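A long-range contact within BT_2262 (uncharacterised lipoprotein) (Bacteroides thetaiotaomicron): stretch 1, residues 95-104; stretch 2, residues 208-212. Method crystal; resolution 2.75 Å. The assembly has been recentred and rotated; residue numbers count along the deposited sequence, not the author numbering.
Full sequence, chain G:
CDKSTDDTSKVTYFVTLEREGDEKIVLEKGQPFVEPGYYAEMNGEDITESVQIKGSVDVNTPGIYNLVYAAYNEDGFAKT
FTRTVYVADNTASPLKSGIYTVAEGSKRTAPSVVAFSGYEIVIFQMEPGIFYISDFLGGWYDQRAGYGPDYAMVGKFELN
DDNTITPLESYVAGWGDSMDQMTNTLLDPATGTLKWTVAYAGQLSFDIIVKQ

Stretch 1, residues 95-104: LKSGIYTVAE
Stretch 2, residues 208-212: IIVKQ

The C-terminal strand of the chain, which runs through Val-210 and Lys-211, pairs antiparallel with the strand that ends at Val-102, joining residues at least 106 positions apart; the axes approach to 4.4 Å, their N-to-C directions lie 130° apart, and 536 Å² is buried in total. Leu-95 (phi/psi -87/118) stays out of reach. Lys-96 (-107/143) is extended, and its carbonyl O accepts a very short hydrogen bond from Tyr-100 OH (2.3 Å), which ties the tyrosine back to the approach to its own strand. Ser-97 (-91/145, chi1 m) turns its CA-to-CB bond away from stretch 2, and a cis peptide leads into Gly-98 (-155/-29). An ideal CB on this glycine would lie 3.2 Å from Ser-97 CB. Gly-98 N and Gln-212 NE2 are 3.5 Å apart but, both being donors, form no hydrogen bond. Ile-99 (-80/110, chi1 m) sets its CB sideways and sends the end of its side chain away; its carbonyl O instead meets Gln-212 CG at 3.2 Å. Tyr-100 (-104/151, chi1 m, chi2 89°) has its CA 4.4 Å from that of Gln-212. The side chain of Gln-212 (chi1 -98°, chi2 t) reaches back along stretch 1 and lays its CD over one face of the tyrosine ring, while Val-210 CG2 approaches Tyr-100 CD2 obliquely at 3.7 Å, an apolar contact. Thr-101 (-116/130, chi1 m) and Lys-211 (-153/150) form the hydrogen-bonded pair, CA to CA 5.2 Å: Thr-101 N donates to Lys-211 O at a short 2.5 Å (160°), and Lys-211 N donates to Thr-101 O at 2.9 Å (155°). Their side chains share one face of the sheet; that of Lys-211 runs t, t, m, m, and its NZ is hydrogen-bonded elsewhere in the structure. Val-102 (-63/124, chi1 t) faces Val-210 (-127/151, chi1 m) in the next, non-hydrogen-bonded pair, where the CA atoms close to 4.4 Å. Both valines project from the opposite face to Thr-101 and Lys-211, with Val-102 CG2 and Val-210 CG1 4.5 Å apart in a loose apolar contact. Around this pair, CA-H...O contacts run from Val-210 CA to Thr-101 O and from Val-102 CA to Ile-209 O, each 3.5 Å. Just past the strand, Ala-103 (-78/-148) adds the last backbone hydrogen bond, its N donating to Ile-209 O at 2.8 Å and a nearly straight 178°. Its CB, directed toward stretch 2, packs 3.7 Å from CG2 of Ile-209 (-159/143, chi1 t, chi2 t). At Glu-104 (-81/-47) the chain leaves the pairing.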

ATOM      1  N   LEU G  95      73.757 -12.475  23.502  1.00 93.28           N
ATOM      2  CA  LEU G  95      72.379 -12.804  23.167  1.00 85.50           C
ATOM      3  C   LEU G  95      71.671 -13.224  24.446  1.00 90.51           C
ATOM      4  O   LEU G  95      72.071 -14.201  25.083  1.00 74.09           O
ATOM      5  CB  LEU G  95      72.338 -13.925  22.131  1.00 82.63           C
ATOM      6  CG  LEU G  95      71.170 -13.985  21.156  1.00 75.78           C
ATOM      7  CD1 LEU G  95      70.931 -12.623  20.561  1.00 77.85           C
ATOM      8  CD2 LEU G  95      71.482 -14.988  20.068  1.00 76.04           C
ATOM      9  N   LYS G  96      70.642 -12.473  24.830  1.00 86.15           N
ATOM     10  CA  LYS G  96      69.884 -12.731  26.047  1.00 83.81           C
ATOM     11  C   LYS G  96      68.512 -13.293  25.696  1.00 88.40           C
ATOM     12  O   LYS G  96      67.900 -12.875  24.710  1.00 97.12           O
ATOM     13  CB  LYS G  96      69.724 -11.452  26.873  1.00 83.41           C
ATOM     14  CG  LYS G  96      70.728 -11.284  28.010  1.00 82.63           C
ATOM     15  CD  LYS G  96      72.118 -10.907  27.521  1.00 85.61           C
ATOM     16  CE  LYS G  96      73.101 -10.850  28.675  1.00 78.87           C
ATOM     17  NZ  LYS G  96      74.481 -10.678  28.178  1.00 81.83           N
ATOM     18  N   SER G  97      68.033 -14.234  26.508  1.00 81.60           N
ATOM     19  CA  SER G  97      66.709 -14.838  26.316  1.00 75.00           C
ATOM     20  C   SER G  97      65.623 -14.081  27.088  1.00 73.44           C
ATOM     21  O   SER G  97      65.883 -13.586  28.184  1.00 78.98           O
ATOM     22  CB  SER G  97      66.745 -16.296  26.750  1.00 68.13           C
ATOM     23  OG  SER G  97      67.969 -16.887  26.357  1.00 67.10           O
ATOM     24  N   GLY G  98      64.409 -13.994  26.535  1.00 74.70           N
ATOM     25  CA  GLY G  98      64.058 -14.661  25.298  1.00 71.43           C
ATOM     26  C   GLY G  98      62.938 -14.127  24.418  1.00 71.01           C
ATOM     27  O   GLY G  98      62.977 -14.328  23.215  1.00 73.03           O
ATOM     28  N   ILE G  99      61.928 -13.466  24.976  1.00 60.14           N
ATOM     29  CA  ILE G  99      60.787 -13.063  24.158  1.00 59.39           C
ATOM     30  C   ILE G  99      61.153 -11.799  23.386  1.00 62.20           C
ATOM     31  O   ILE G  99      61.286 -10.718  23.960  1.00 63.81           O
ATOM     32  CB  ILE G  99      59.518 -12.866  24.992  1.00 59.44           C
ATOM     33  CG1 ILE G  99      58.806 -14.207  25.154  1.00 55.53           C
ATOM     34  CG2 ILE G  99      58.571 -11.875  24.320  1.00 66.03           C
ATOM     35  CD1 ILE G  99      57.311 -14.089  25.273  1.00 53.56           C
ATOM     36  N   TYR G 100      61.316 -11.938  22.080  1.00 63.02           N
ATOM     37  CA  TYR G 100      61.702 -10.835  21.222  1.00 65.94           C
ATOM     38  C   TYR G 100      60.506 -10.324  20.443  1.00 72.07           C
ATOM     39  O   TYR G 100      59.570 -11.069  20.150  1.00 69.17           O
ATOM     40  CB  TYR G 100      62.800 -11.263  20.252  1.00 67.47           C
ATOM     41  CG  TYR G 100      64.147 -11.358  20.905  1.00 68.65           C
ATOM     42  CD1 TYR G 100      64.558 -12.531  21.503  1.00 66.91           C
ATOM     43  CD2 TYR G 100      65.002 -10.265  20.941  1.00 71.70           C
ATOM     44  CE1 TYR G 100      65.781 -12.627  22.114  1.00 68.09           C
ATOM     45  CE2 TYR G 100      66.229 -10.349  21.551  1.00 72.88           C
ATOM     46  CZ  TYR G 100      66.614 -11.535  22.137  1.00 71.03           C
ATOM     47  OH  TYR G 100      67.837 -11.641  22.751  1.00 72.30           O
ATOM     48  N   THR G 101      60.548  -9.039  20.108  1.00 69.79           N
ATOM     49  CA  THR G 101      59.514  -8.392  19.316  1.00 71.78           C
ATOM     50  C   THR G 101      60.117  -7.939  17.994  1.00 78.92           C
ATOM     51  O   THR G 101      61.175  -7.303  17.978  1.00 84.34           O
ATOM     52  CB  THR G 101      58.908  -7.203  20.067  1.00 77.27           C
ATOM     53  OG1 THR G 101      58.640  -7.577  21.423  1.00 68.14           O
ATOM     54  CG2 THR G 101      57.607  -6.769  19.411  1.00 72.28           C
ATOM     55  N   VAL G 102      59.456  -8.282  16.890  1.00 85.85           N
ATOM     56  CA  VAL G 102      59.920  -7.842  15.579  1.00 92.24           C
ATOM     57  C   VAL G 102      59.861  -6.323  15.525  1.00 86.02           C
ATOM     58  O   VAL G 102      58.807  -5.719  15.757  1.00 87.85           O
ATOM     59  CB  VAL G 102      59.087  -8.485  14.469  1.00 77.00           C
ATOM     60  CG1 VAL G 102      59.544  -7.983  13.128  1.00 83.84           C
ATOM     61  CG2 VAL G 102      59.223  -9.988  14.531  1.00 76.29           C
ATOM     62  N   ALA G 103      60.997  -5.701  15.216  1.00 96.24           N
ATOM     63  CA  ALA G 103      61.160  -4.259  15.374  1.00101.31           C
ATOM     64  C   ALA G 103      60.495  -3.446  14.268  1.00103.98           C
ATOM     65  O   ALA G 103      59.470  -3.855  13.711  1.00104.25           O
ATOM     66  CB  ALA G 103      62.645  -3.902  15.444  1.00113.94           C
ATOM     67  N   GLU G 104      61.082  -2.291  13.942  1.00112.99           N
ATOM     68  CA  GLU G 104      60.432  -1.337  13.049  1.00110.80           C
ATOM     69  C   GLU G 104      60.614  -1.713  11.584  1.00107.96           C
ATOM     70  O   GLU G 104      59.644  -1.729  10.818  1.00107.29           O
ATOM     71  CB  GLU G 104      60.970   0.066  13.309  1.00109.67           C
ATOM     72  CG  GLU G 104      59.987   0.981  14.006  1.00107.19           C
ATOM     73  CD  GLU G 104      58.842   1.398  13.106  1.00106.73           C
ATOM     74  OE1 GLU G 104      59.029   1.421  11.873  1.00108.03           O
ATOM     75  OE2 GLU G 104      57.751   1.701  13.632  1.00105.75           O
ATOM     76  N   ILE G 208      64.173  -9.096   8.364  1.00104.73           N
ATOM     77  CA  ILE G 208      63.585  -8.797   9.662  1.00102.16           C
ATOM     78  C   ILE G 208      64.658  -8.517  10.700  1.00100.01           C
ATOM     79  O   ILE G 208      65.852  -8.740  10.468  1.00 98.05           O
ATOM     80  CB  ILE G 208      62.659  -9.939  10.118  1.00104.37           C
ATOM     81  CG1 ILE G 208      63.458 -11.049  10.784  1.00104.73           C
ATOM     82  CG2 ILE G 208      61.898 -10.518   8.934  1.00112.50           C
ATOM     83  CD1 ILE G 208      62.585 -12.174  11.229  1.00105.99           C
ATOM     84  N   ILE G 209      64.227  -8.020  11.853  1.00 98.22           N
ATOM     85  CA  ILE G 209      65.124  -7.671  12.943  1.00 97.95           C
ATOM     86  C   ILE G 209      64.297  -7.662  14.219  1.00101.33           C
ATOM     87  O   ILE G 209      63.120  -7.287  14.209  1.00106.45           O
ATOM     88  CB  ILE G 209      65.818  -6.316  12.667  1.00 99.53           C
ATOM     89  CG1 ILE G 209      66.984  -6.094  13.624  1.00 98.14           C
ATOM     90  CG2 ILE G 209      64.820  -5.174  12.746  1.00105.73           C
ATOM     91  CD1 ILE G 209      67.941  -5.024  13.151  1.00106.49           C
ATOM     92  N   VAL G 210      64.904  -8.110  15.318  1.00101.27           N
ATOM     93  CA  VAL G 210      64.161  -8.371  16.545  1.00 96.33           C
ATOM     94  C   VAL G 210      64.790  -7.645  17.726  1.00 97.07           C
ATOM     95  O   VAL G 210      66.002  -7.414  17.774  1.00103.99           O
ATOM     96  CB  VAL G 210      64.069  -9.882  16.836  1.00 91.70           C
ATOM     97  CG1 VAL G 210      63.542 -10.618  15.617  1.00 91.90           C
ATOM     98  CG2 VAL G 210      65.421 -10.429  17.254  1.00 93.25           C
ATOM     99  N   LYS G 211      63.940  -7.302  18.695  1.00 97.96           N
ATOM    100  CA  LYS G 211      64.334  -6.594  19.905  1.00 96.66           C
ATOM    101  C   LYS G 211      63.355  -6.950  21.014  1.00 96.21           C
ATOM    102  O   LYS G 211      62.186  -7.246  20.754  1.00 98.29           O
ATOM    103  CB  LYS G 211      64.354  -5.076  19.688  1.00 98.22           C
ATOM    104  CG  LYS G 211      64.493  -4.257  20.964  1.00 95.17           C
ATOM    105  CD  LYS G 211      64.250  -2.786  20.724  1.00 90.27           C
ATOM    106  CE  LYS G 211      65.415  -2.174  19.988  1.00 90.89           C
ATOM    107  NZ  LYS G 211      66.686  -2.526  20.676  1.00 92.78           N
ATOM    108  N   GLN G 212      63.840  -6.926  22.252  1.00 96.28           N
ATOM    109  CA  GLN G 212      62.991  -7.184  23.405  1.00 86.81           C
ATOM    110  C   GLN G 212      62.106  -5.997  23.760  1.00 82.90           C
ATOM    111  O   GLN G 212      61.855  -5.116  22.936  1.00 90.46           O
ATOM    112  CB  GLN G 212      63.842  -7.571  24.603  1.00 72.47           C
ATOM    113  CG  GLN G 212      63.914  -9.055  24.812  1.00 83.04           C
ATOM    114  CD  GLN G 212      65.201  -9.483  25.449  1.00 80.35           C
ATOM    115  OE1 GLN G 212      66.207  -8.793  25.356  1.00 86.39           O
ATOM    116  NE2 GLN G 212      65.178 -10.630  26.108  1.00 73.29           N
ATOM    117  OXT GLN G 212      61.609  -5.910  24.884  1.00 84.98           O
TER